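Myosin-17 (Arabidopsis thaliana, PDB 7KFL) is a plant class XI myosin, a motor that probably carries cargo along actin filaments, seen here as its globular cargo-binding tail. Local coordinates at residues 164-175 and 379-387. Residues are numbered along the deposited sequence; the frame is centred on the assembly and turned at random.
Sequences EKIYGMIRDNLK and DDDSSIPFT
Y167 on helix 150-186 meets F386 in a T-shaped pair: the phenyl edge of F386 drops over the tyrosine face, with ring centroids 5.0 Å apart and planes at 73°. CE2 of F386 stands 3.6 Å from CG of Y167, above the middle of the ring. With CG anti to the backbone N (chi1 169°), the Y167 ring turns one face to F386 and its hydroxyl end to P385, whose CG lies 3.3 Å from OH of Y167; that hydroxyl also shares a weak hydrogen bond with Q245. One turn back, E164 lays its aliphatic stem across I384, CG to CG1 3.7 Å, while CG2 of I384 sits over a face of the F386 ring. One turn on, R171 bends at chi3 and brings its guanidinium against the backbone of 382-383, with CA of S382 over one face. Its NH1 gives a weak bond to O of S383 at 3.1 Å, near the guanidinium plane, and its NE is paired with OD1 of D172. Q245 of helix 236-260 takes a stronger bond from NH1 of R171 and donates to the same S383 carbonyl. Replacing Y167 by alanine is likely to leave the edge of F386 without an aromatic face, and P385 beside a gap. A long salt bridge joins NZ of K175 to OD2 of D380 at 3.7 Å. The loop thus packs on helix 150-186 through apolar groups at 384-386; at 380-383 its direct polar links are weak or long, and helix 236-260 adds bonds through Q245 and S248.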
loop_
_atom_site.group_PDB
_atom_site.type_symbol
_atom_site.label_atom_id
_atom_site.label_comp_id
_atom_site.label_asym_id
_atom_site.label_seq_id
_atom_site.Cartn_x
_atom_site.Cartn_y
_atom_site.Cartn_z
ATOM N N GLU A 164 -6.607 10.031 0.069
ATOM C CA GLU A 164 -6.063 9.225 1.193
ATOM C C GLU A 164 -7.043 8.094 1.526
ATOM O O GLU A 164 -6.576 6.961 1.726
ATOM C CB GLU A 164 -5.782 10.126 2.396
ATOM C CG GLU A 164 -4.578 11.031 2.185
ATOM C CD GLU A 164 -4.417 12.163 3.184
ATOM O OE1 GLU A 164 -5.201 12.218 4.154
ATOM O OE2 GLU A 164 -3.507 12.993 2.984
ATOM N N LYS A 165 -8.346 8.388 1.560
ATOM C CA LYS A 165 -9.424 7.398 1.834
ATOM C C LYS A 165 -9.445 6.331 0.733
ATOM O O LYS A 165 -9.495 5.130 1.068
ATOM C CB LYS A 165 -10.785 8.092 1.925
ATOM C CG LYS A 165 -11.978 7.161 2.083
ATOM C CD LYS A 165 -13.245 7.885 2.482
ATOM C CE LYS A 165 -14.484 7.022 2.372
ATOM N NZ LYS A 165 -14.491 5.938 3.382
ATOM N N ILE A 166 -9.430 6.762 -0.531
ATOM C CA ILE A 166 -9.467 5.865 -1.723
ATOM C C ILE A 166 -8.215 4.978 -1.704
ATOM O O ILE A 166 -8.372 3.743 -1.730
ATOM C CB ILE A 166 -9.620 6.685 -3.023
ATOM C CG1 ILE A 166 -11.038 7.254 -3.147
ATOM C CG2 ILE A 166 -9.243 5.861 -4.247
ATOM C CD1 ILE A 166 -11.157 8.421 -4.102
ATOM N N TYR A 167 -7.022 5.581 -1.627
ATOM C CA TYR A 167 -5.724 4.868 -1.484
ATOM C C TYR A 167 -5.840 3.805 -0.385
ATOM O O TYR A 167 -5.446 2.649 -0.619
ATOM C CB TYR A 167 -4.590 5.837 -1.141
ATOM C CG TYR A 167 -3.309 5.160 -0.726
ATOM C CD1 TYR A 167 -3.080 4.800 0.593
ATOM C CD2 TYR A 167 -2.325 4.864 -1.655
ATOM C CE1 TYR A 167 -1.906 4.174 0.980
ATOM C CE2 TYR A 167 -1.142 4.243 -1.284
ATOM C CZ TYR A 167 -0.933 3.893 0.037
ATOM O OH TYR A 167 0.227 3.273 0.396
ATOM N N GLY A 168 -6.349 4.209 0.783
ATOM C CA GLY A 168 -6.531 3.344 1.963
ATOM C C GLY A 168 -7.439 2.161 1.673
ATOM O O GLY A 168 -7.129 1.062 2.159
ATOM N N MET A 169 -8.515 2.374 0.906
ATOM C CA MET A 169 -9.559 1.350 0.614
ATOM C C MET A 169 -9.023 0.314 -0.383
ATOM O O MET A 169 -9.288 -0.885 -0.174
ATOM C CB MET A 169 -10.831 1.998 0.057
ATOM C CG MET A 169 -11.715 2.582 1.142
ATOM S SD MET A 169 -12.798 3.893 0.533
ATOM C CE MET A 169 -14.163 2.924 -0.107
ATOM N N ILE A 170 -8.305 0.755 -1.422
ATOM C CA ILE A 170 -7.623 -0.142 -2.403
ATOM C C ILE A 170 -6.669 -1.057 -1.624
ATOM O O ILE A 170 -6.797 -2.293 -1.747
ATOM C CB ILE A 170 -6.896 0.663 -3.504
ATOM C CG1 ILE A 170 -7.889 1.339 -4.454
ATOM C CG2 ILE A 170 -5.911 -0.213 -4.265
ATOM C CD1 ILE A 170 -7.267 2.362 -5.386
ATOM N N ARG A 171 -5.763 -0.462 -0.843
ATOM C CA ARG A 171 -4.743 -1.177 -0.029
ATOM C C ARG A 171 -5.432 -2.166 0.920
ATOM O O ARG A 171 -5.017 -3.335 0.949
ATOM C CB ARG A 171 -3.890 -0.173 0.754
ATOM C CG ARG A 171 -2.920 -0.803 1.745
ATOM C CD ARG A 171 -2.416 0.215 2.748
ATOM N NE ARG A 171 -3.482 0.673 3.631
ATOM C CZ ARG A 171 -3.404 1.720 4.445
ATOM N NH1 ARG A 171 -2.298 2.445 4.508
ATOM N NH2 ARG A 171 -4.442 2.040 5.197
ATOM N N ASP A 172 -6.435 -1.710 1.673
ATOM C CA ASP A 172 -7.133 -2.523 2.705
ATOM C C ASP A 172 -7.937 -3.638 2.012
ATOM O O ASP A 172 -7.941 -4.762 2.544
ATOM C CB ASP A 172 -7.956 -1.630 3.646
ATOM C CG ASP A 172 -7.118 -0.777 4.597
ATOM O OD1 ASP A 172 -5.878 -0.961 4.635
ATOM O OD2 ASP A 172 -7.708 0.076 5.295
ATOM N N ASN A 173 -8.556 -3.362 0.857
ATOM C CA ASN A 173 -9.284 -4.374 0.037
ATOM C C ASN A 173 -8.329 -5.506 -0.370
ATOM O O ASN A 173 -8.747 -6.683 -0.302
ATOM C CB ASN A 173 -9.921 -3.771 -1.220
ATOM C CG ASN A 173 -11.226 -3.048 -0.960
ATOM O OD1 ASN A 173 -11.701 -2.987 0.172
ATOM N ND2 ASN A 173 -11.811 -2.487 -2.006
ATOM N N LEU A 174 -7.107 -5.159 -0.789
ATOM C CA LEU A 174 -6.045 -6.125 -1.182
ATOM C C LEU A 174 -5.599 -6.924 0.051
ATOM O O LEU A 174 -5.444 -8.153 -0.082
ATOM C CB LEU A 174 -4.884 -5.360 -1.828
ATOM C CG LEU A 174 -3.662 -6.183 -2.240
ATOM C CD1 LEU A 174 -4.057 -7.438 -3.001
ATOM C CD2 LEU A 174 -2.714 -5.341 -3.077
ATOM N N LYS A 175 -5.417 -6.256 1.199
ATOM C CA LYS A 175 -5.075 -6.887 2.507
ATOM C C LYS A 175 -6.121 -7.956 2.855
ATOM O O LYS A 175 -5.717 -9.058 3.259
ATOM C CB LYS A 175 -4.998 -5.851 3.635
ATOM C CG LYS A 175 -3.712 -5.033 3.695
ATOM C CD LYS A 175 -3.536 -4.256 4.991
ATOM C CE LYS A 175 -2.351 -3.308 4.961
ATOM N NZ LYS A 175 -2.182 -2.578 6.242
ATOM N N ASP A 379 4.451 -4.786 13.520
ATOM C CA ASP A 379 3.187 -4.120 13.113
ATOM C C ASP A 379 3.369 -3.603 11.685
ATOM O O ASP A 379 4.471 -3.107 11.372
ATOM C CB ASP A 379 2.810 -3.001 14.086
ATOM C CG ASP A 379 1.312 -2.842 14.277
ATOM O OD1 ASP A 379 0.554 -3.299 13.394
ATOM O OD2 ASP A 379 0.914 -2.265 15.312
ATOM N N ASP A 380 2.332 -3.734 10.855
ATOM C CA ASP A 380 2.336 -3.282 9.438
ATOM C C ASP A 380 2.262 -1.751 9.398
ATOM O O ASP A 380 2.021 -1.137 10.456
ATOM C CB ASP A 380 1.192 -3.921 8.640
ATOM C CG ASP A 380 -0.198 -3.651 9.195
ATOM O OD1 ASP A 380 -0.432 -2.530 9.699
ATOM O OD2 ASP A 380 -1.039 -4.568 9.120
ATOM N N ASP A 381 2.451 -1.175 8.209
ATOM C CA ASP A 381 2.329 0.281 7.941
ATOM C C ASP A 381 0.918 0.556 7.407
ATOM O O ASP A 381 0.668 0.254 6.224
ATOM C CB ASP A 381 3.412 0.746 6.965
ATOM C CG ASP A 381 3.479 2.250 6.780
ATOM O OD1 ASP A 381 2.812 2.967 7.557
ATOM O OD2 ASP A 381 4.201 2.694 5.862
ATOM N N SER A 382 0.031 1.088 8.255
ATOM C CA SER A 382 -1.361 1.470 7.896
ATOM C C SER A 382 -1.471 2.997 7.798
ATOM O O SER A 382 -2.606 3.499 7.692
ATOM C CB SER A 382 -2.359 0.899 8.876
ATOM O OG SER A 382 -2.452 1.705 10.043
ATOM N N SER A 383 -0.332 3.697 7.815
ATOM C CA SER A 383 -0.232 5.173 7.670
ATOM C C SER A 383 -0.448 5.568 6.204
ATOM O O SER A 383 -0.348 4.685 5.338
ATOM C CB SER A 383 1.101 5.672 8.168
ATOM O OG SER A 383 2.121 5.430 7.208
ATOM N N ILE A 384 -0.741 6.847 5.949
ATOM C CA ILE A 384 -0.684 7.472 4.593
ATOM C C ILE A 384 0.776 7.847 4.344
ATOM O O ILE A 384 1.314 8.721 5.021
ATOM C CB ILE A 384 -1.651 8.673 4.485
ATOM C CG1 ILE A 384 -3.068 8.234 4.096
ATOM C CG2 ILE A 384 -1.132 9.724 3.512
ATOM C CD1 ILE A 384 -3.660 7.145 4.965
ATOM N N PRO A 385 1.479 7.169 3.407
ATOM C CA PRO A 385 2.917 7.370 3.228
ATOM C C PRO A 385 3.311 8.446 2.204
ATOM O O PRO A 385 4.418 8.379 1.697
ATOM C CB PRO A 385 3.328 5.976 2.736
ATOM C CG PRO A 385 2.184 5.574 1.832
ATOM C CD PRO A 385 0.947 6.136 2.503
ATOM N N PHE A 386 2.428 9.416 1.939
ATOM C CA PHE A 386 2.628 10.471 0.909
ATOM C C PHE A 386 1.880 11.752 1.285
ATOM O O PHE A 386 0.834 11.675 1.963
ATOM C CB PHE A 386 2.147 9.984 -0.460
ATOM C CG PHE A 386 0.683 9.626 -0.519
ATOM C CD1 PHE A 386 -0.278 10.591 -0.778
ATOM C CD2 PHE A 386 0.264 8.321 -0.308
ATOM C CE1 PHE A 386 -1.623 10.258 -0.826
ATOM C CE2 PHE A 386 -1.080 7.989 -0.358
ATOM C CZ PHE A 386 -2.022 8.958 -0.616
ATOM N N THR A 387 2.408 12.890 0.826
ATOM C CA THR A 387 1.756 14.226 0.843
ATOM C C THR A 387 1.476 14.645 -0.606
ATOM O O THR A 387 2.115 14.080 -1.515
ATOM C CB THR A 387 2.624 15.249 1.587
ATOM O OG1 THR A 387 3.901 15.301 0.950
ATOM C CG2 THR A 387 2.799 14.912 3.052
#